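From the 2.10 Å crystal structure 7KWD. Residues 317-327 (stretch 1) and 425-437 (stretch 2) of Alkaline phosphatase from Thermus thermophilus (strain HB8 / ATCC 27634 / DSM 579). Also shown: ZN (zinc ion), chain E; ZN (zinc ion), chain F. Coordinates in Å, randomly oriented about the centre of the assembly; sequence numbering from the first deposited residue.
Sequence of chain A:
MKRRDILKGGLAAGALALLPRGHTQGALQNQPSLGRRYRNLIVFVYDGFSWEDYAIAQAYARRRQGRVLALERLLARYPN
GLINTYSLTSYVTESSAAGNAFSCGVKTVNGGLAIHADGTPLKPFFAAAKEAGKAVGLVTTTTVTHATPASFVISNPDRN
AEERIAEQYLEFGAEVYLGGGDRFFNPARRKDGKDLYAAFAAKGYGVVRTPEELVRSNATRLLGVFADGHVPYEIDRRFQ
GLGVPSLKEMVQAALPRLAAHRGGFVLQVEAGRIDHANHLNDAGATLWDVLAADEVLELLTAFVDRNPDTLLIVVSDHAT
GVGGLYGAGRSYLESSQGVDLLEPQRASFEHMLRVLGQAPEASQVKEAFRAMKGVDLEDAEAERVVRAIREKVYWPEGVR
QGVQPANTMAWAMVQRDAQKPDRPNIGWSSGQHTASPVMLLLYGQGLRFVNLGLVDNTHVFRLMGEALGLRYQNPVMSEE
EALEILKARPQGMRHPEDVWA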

# COMPACT_ATOMS: atom_id res chain seq x y z
N ASP A 317 8.33 8.91 -3.71
CA ASP A 317 9.68 8.40 -3.48
C ASP A 317 9.74 7.21 -2.53
O ASP A 317 10.73 6.47 -2.55
CB ASP A 317 10.63 9.51 -2.99
CG ASP A 317 10.30 10.00 -1.62
OD1 ASP A 317 9.15 9.90 -1.14
OD2 ASP A 317 11.24 10.55 -1.00
N HIS A 318 8.71 7.01 -1.72
CA HIS A 318 8.53 5.83 -0.86
C HIS A 318 7.25 6.07 -0.07
O HIS A 318 6.76 7.21 0.02
CB HIS A 318 9.68 5.63 0.13
CG HIS A 318 9.95 6.85 0.92
ND1 HIS A 318 9.17 7.22 2.00
CD2 HIS A 318 10.81 7.86 0.72
CE1 HIS A 318 9.58 8.38 2.45
NE2 HIS A 318 10.58 8.78 1.70
N ALA A 319 6.75 5.00 0.53
CA ALA A 319 5.63 5.09 1.43
C ALA A 319 6.11 5.41 2.85
O ALA A 319 7.24 5.08 3.23
CB ALA A 319 4.85 3.77 1.44
N THR A 320 5.23 6.03 3.63
CA THR A 320 5.52 6.36 5.02
C THR A 320 4.29 6.15 5.88
O THR A 320 3.18 6.59 5.52
CB THR A 320 6.03 7.80 5.15
OG1 THR A 320 7.23 7.89 4.41
CG2 THR A 320 6.31 8.16 6.64
N GLY A 321 4.50 5.51 7.02
CA GLY A 321 3.45 5.21 7.96
C GLY A 321 3.25 3.72 8.09
O GLY A 321 4.04 3.06 8.77
N VAL A 322 2.23 3.15 7.45
CA VAL A 322 1.32 3.85 6.57
C VAL A 322 -0.00 4.01 7.28
O VAL A 322 -0.35 3.18 8.15
CB VAL A 322 1.14 3.09 5.22
CG1 VAL A 322 2.46 3.08 4.44
CG2 VAL A 322 0.62 1.69 5.43
N GLY A 323 -0.73 5.05 6.89
CA GLY A 323 -1.95 5.46 7.54
C GLY A 323 -3.21 4.99 6.84
O GLY A 323 -3.76 5.69 5.97
N GLY A 324 -3.71 3.83 7.24
CA GLY A 324 -4.80 3.18 6.53
C GLY A 324 -6.14 3.39 7.20
O GLY A 324 -6.29 3.22 8.42
N LEU A 325 -7.12 3.78 6.38
CA LEU A 325 -8.52 3.71 6.77
C LEU A 325 -8.91 2.25 6.87
O LEU A 325 -8.79 1.52 5.88
CB LEU A 325 -9.39 4.44 5.77
CG LEU A 325 -10.87 4.52 6.19
CD1 LEU A 325 -11.16 5.61 7.26
CD2 LEU A 325 -11.70 4.78 4.92
N TYR A 326 -9.35 1.81 8.05
CA TYR A 326 -9.50 0.40 8.33
C TYR A 326 -10.94 0.06 8.67
O TYR A 326 -11.76 0.93 8.97
CB TYR A 326 -8.56 -0.05 9.48
CG TYR A 326 -8.83 0.62 10.81
CD1 TYR A 326 -9.90 0.23 11.61
CD2 TYR A 326 -7.98 1.62 11.29
CE1 TYR A 326 -10.14 0.86 12.84
CE2 TYR A 326 -8.21 2.24 12.50
CZ TYR A 326 -9.30 1.86 13.28
OH TYR A 326 -9.51 2.49 14.48
N GLY A 327 -11.23 -1.24 8.60
CA GLY A 327 -12.60 -1.71 8.73
C GLY A 327 -13.12 -1.44 10.13
O GLY A 327 -12.47 -1.75 11.12
N ASN A 425 -11.21 6.10 12.19
CA ASN A 425 -10.70 4.74 12.04
C ASN A 425 -9.57 4.67 11.00
O ASN A 425 -9.62 3.90 10.04
CB ASN A 425 -11.83 3.79 11.69
CG ASN A 425 -12.66 4.26 10.53
OD1 ASN A 425 -13.19 5.37 10.53
ND2 ASN A 425 -12.79 3.42 9.51
N ILE A 426 -8.52 5.47 11.25
CA ILE A 426 -7.27 5.45 10.48
C ILE A 426 -6.15 5.10 11.46
O ILE A 426 -5.92 5.81 12.44
CB ILE A 426 -7.00 6.80 9.80
CG1 ILE A 426 -8.24 7.26 9.03
CG2 ILE A 426 -5.81 6.69 8.84
CD1 ILE A 426 -8.27 8.71 8.67
N GLY A 427 -5.47 3.98 11.21
CA GLY A 427 -4.34 3.57 12.01
C GLY A 427 -3.06 3.61 11.19
O GLY A 427 -3.08 3.90 10.00
N TRP A 428 -1.95 3.27 11.86
CA TRP A 428 -0.61 3.52 11.34
C TRP A 428 0.29 2.33 11.66
O TRP A 428 0.30 1.85 12.79
CB TRP A 428 0.01 4.79 11.95
CG TRP A 428 -0.83 5.94 11.69
CD1 TRP A 428 -1.91 6.32 12.41
CD2 TRP A 428 -0.72 6.86 10.61
NE1 TRP A 428 -2.48 7.44 11.85
CE2 TRP A 428 -1.78 7.79 10.74
CE3 TRP A 428 0.17 7.00 9.54
CZ2 TRP A 428 -1.97 8.85 9.85
CZ3 TRP A 428 -0.03 8.04 8.63
CH2 TRP A 428 -1.09 8.95 8.80
N SER A 429 1.00 1.84 10.63
CA SER A 429 1.94 0.75 10.84
C SER A 429 3.11 1.20 11.72
O SER A 429 3.69 0.40 12.46
CB SER A 429 2.51 0.23 9.52
OG SER A 429 1.55 0.10 8.49
N SER A 430 3.45 2.48 11.67
CA SER A 430 4.71 2.95 12.22
C SER A 430 4.70 4.47 12.12
O SER A 430 3.78 5.06 11.55
CB SER A 430 5.90 2.34 11.46
OG SER A 430 6.38 3.24 10.46
N GLY A 431 5.73 5.09 12.69
CA GLY A 431 6.01 6.49 12.43
C GLY A 431 7.12 6.69 11.40
O GLY A 431 7.66 7.80 11.27
N GLN A 432 7.48 5.65 10.65
CA GLN A 432 8.63 5.68 9.75
C GLN A 432 8.24 5.27 8.33
O GLN A 432 7.11 4.87 8.05
CB GLN A 432 9.73 4.74 10.29
CG GLN A 432 10.31 5.18 11.63
CD GLN A 432 9.53 4.62 12.82
OE1 GLN A 432 8.65 5.29 13.35
NE2 GLN A 432 9.84 3.39 13.22
N HIS A 433 9.21 5.35 7.41
CA HIS A 433 9.01 4.87 6.04
C HIS A 433 8.76 3.36 6.04
O HIS A 433 9.16 2.63 6.95
CB HIS A 433 10.23 5.12 5.17
CG HIS A 433 10.67 6.54 5.15
ND1 HIS A 433 11.83 6.95 4.53
CD2 HIS A 433 10.12 7.65 5.70
CE1 HIS A 433 11.97 8.25 4.69
NE2 HIS A 433 10.96 8.69 5.41
N THR A 434 8.10 2.90 4.99
CA THR A 434 7.88 1.48 4.78
C THR A 434 8.42 1.07 3.42
O THR A 434 8.84 1.91 2.61
CB THR A 434 6.40 1.10 4.90
OG1 THR A 434 5.67 1.70 3.81
CG2 THR A 434 5.80 1.56 6.24
N ALA A 435 8.42 -0.23 3.17
CA ALA A 435 9.09 -0.84 2.03
C ALA A 435 8.18 -1.03 0.82
O ALA A 435 8.64 -1.51 -0.23
CB ALA A 435 9.64 -2.21 2.42
N SER A 436 6.92 -0.69 0.94
CA SER A 436 5.96 -0.89 -0.13
C SER A 436 6.42 -0.27 -1.46
O SER A 436 6.89 0.88 -1.48
CB SER A 436 4.62 -0.25 0.29
OG SER A 436 3.77 -0.11 -0.83
N PRO A 437 6.17 -0.92 -2.58
CA PRO A 437 6.29 -0.20 -3.86
C PRO A 437 5.22 0.88 -3.97
O PRO A 437 4.15 0.78 -3.37
CB PRO A 437 6.11 -1.29 -4.91
CG PRO A 437 5.45 -2.42 -4.20
CD PRO A 437 5.86 -2.34 -2.76
ZN ZN E . 11.03 10.91 1.14
ZN ZN F . 10.48 10.75 5.96
O HOH W 1 8.35 2.46 0.01

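The two stretches run antiparallel and are joined by two short ladders whose register shifts by two residues where loops intervene; together they bury 896 Å² of surface. In the better-formed ladder, strands 323-325 and 426-428 exchange backbone bonds between Gly324 and Gly427, with Gly324 N to Gly427 O at 2.8 Å and Gly427 N to Gly324 O at 3.0 Å. The pairing continues one step further, where Tyr326 N donates to Asn425 O at 2.9 Å.

Gly323 and Gly321 make room for the Trp428 ring. The Trp428 side chain, with chi1 m and chi2 of 84°, lays its six-membered ring over Gly323, whose CA stands 3.4 Å from the ring centroid and nearly along the ring normal, a CH-pi contact. A CB on Gly323 would lie only 2.4 Å from Trp428 CZ3, so glycine alone lets the indole settle there. Gly321 lies at the ring's edge, its CA 4.1 Å from Trp428 CE3; its backbone angles by themselves call for glycine, since a CB would be jammed against the preceding carbonyl. On the same face of the sheet as Trp428, Leu325 in the t, p rotamer brings CD1 to 3.8 Å from CG1 of Ile426, an apolar contact suited to two branched aliphatic chains in a buried place.

Tyr326 and Asn425 close this end. Both have chi1 p. Asn425 CB lies over the tyrosine ring, 3.8 Å from its centroid, while Asn425 ND2 reaches back to Tyr326 O at 2.7 Å. Asparagine suits the site because its short chain offers a methylene to the ring and an amide donor to the backbone.

Between the ladders, a cis peptide bond precedes Val322, and serines serve the turning backbone. Ser429, with chi1 m, accepts a weak bond from Val322 N at its OG, 3.3 Å away, while Ser429 N donates to Val322 O at 3.1 Å. The chi1 of Ser430, 97°, lies between wells; there its OG donates to Gly321 O at 2.9 Å and accepts from Gln432 N at 2.7 Å, so one small hydroxyl links the loops. Gly321 N adds a bond to Gln432 O, also 2.9 Å.

At the other end, Thr434 N donates to Ala319 O at 2.9 Å. The small Ala319 side chain fits closely here, its CB 3.3 Å from Thr434 OG1. A water accepts from Ala319 N at 3.0 Å and donates to Thr434 O at 2.7 Å and Ser436 O at 2.6 Å, bridging the backbones.

His318 (chi1 p) and His433 (chi1 m) stack face to face, their centroids 3.7 Å apart and planes at 23°. Each ring also binds metal: His318 NE2 lies 2.2 Å from the chain E zinc, which Asp317 OD2 binds at 2.2 Å, and His433 NE2 lies 2.2 Å from the chain F zinc. His318 ND1 donates to Ala319 O at 3.1 Å, helping to fix the ring. Histidine thus combines a flat stacking surface with a metal ligand.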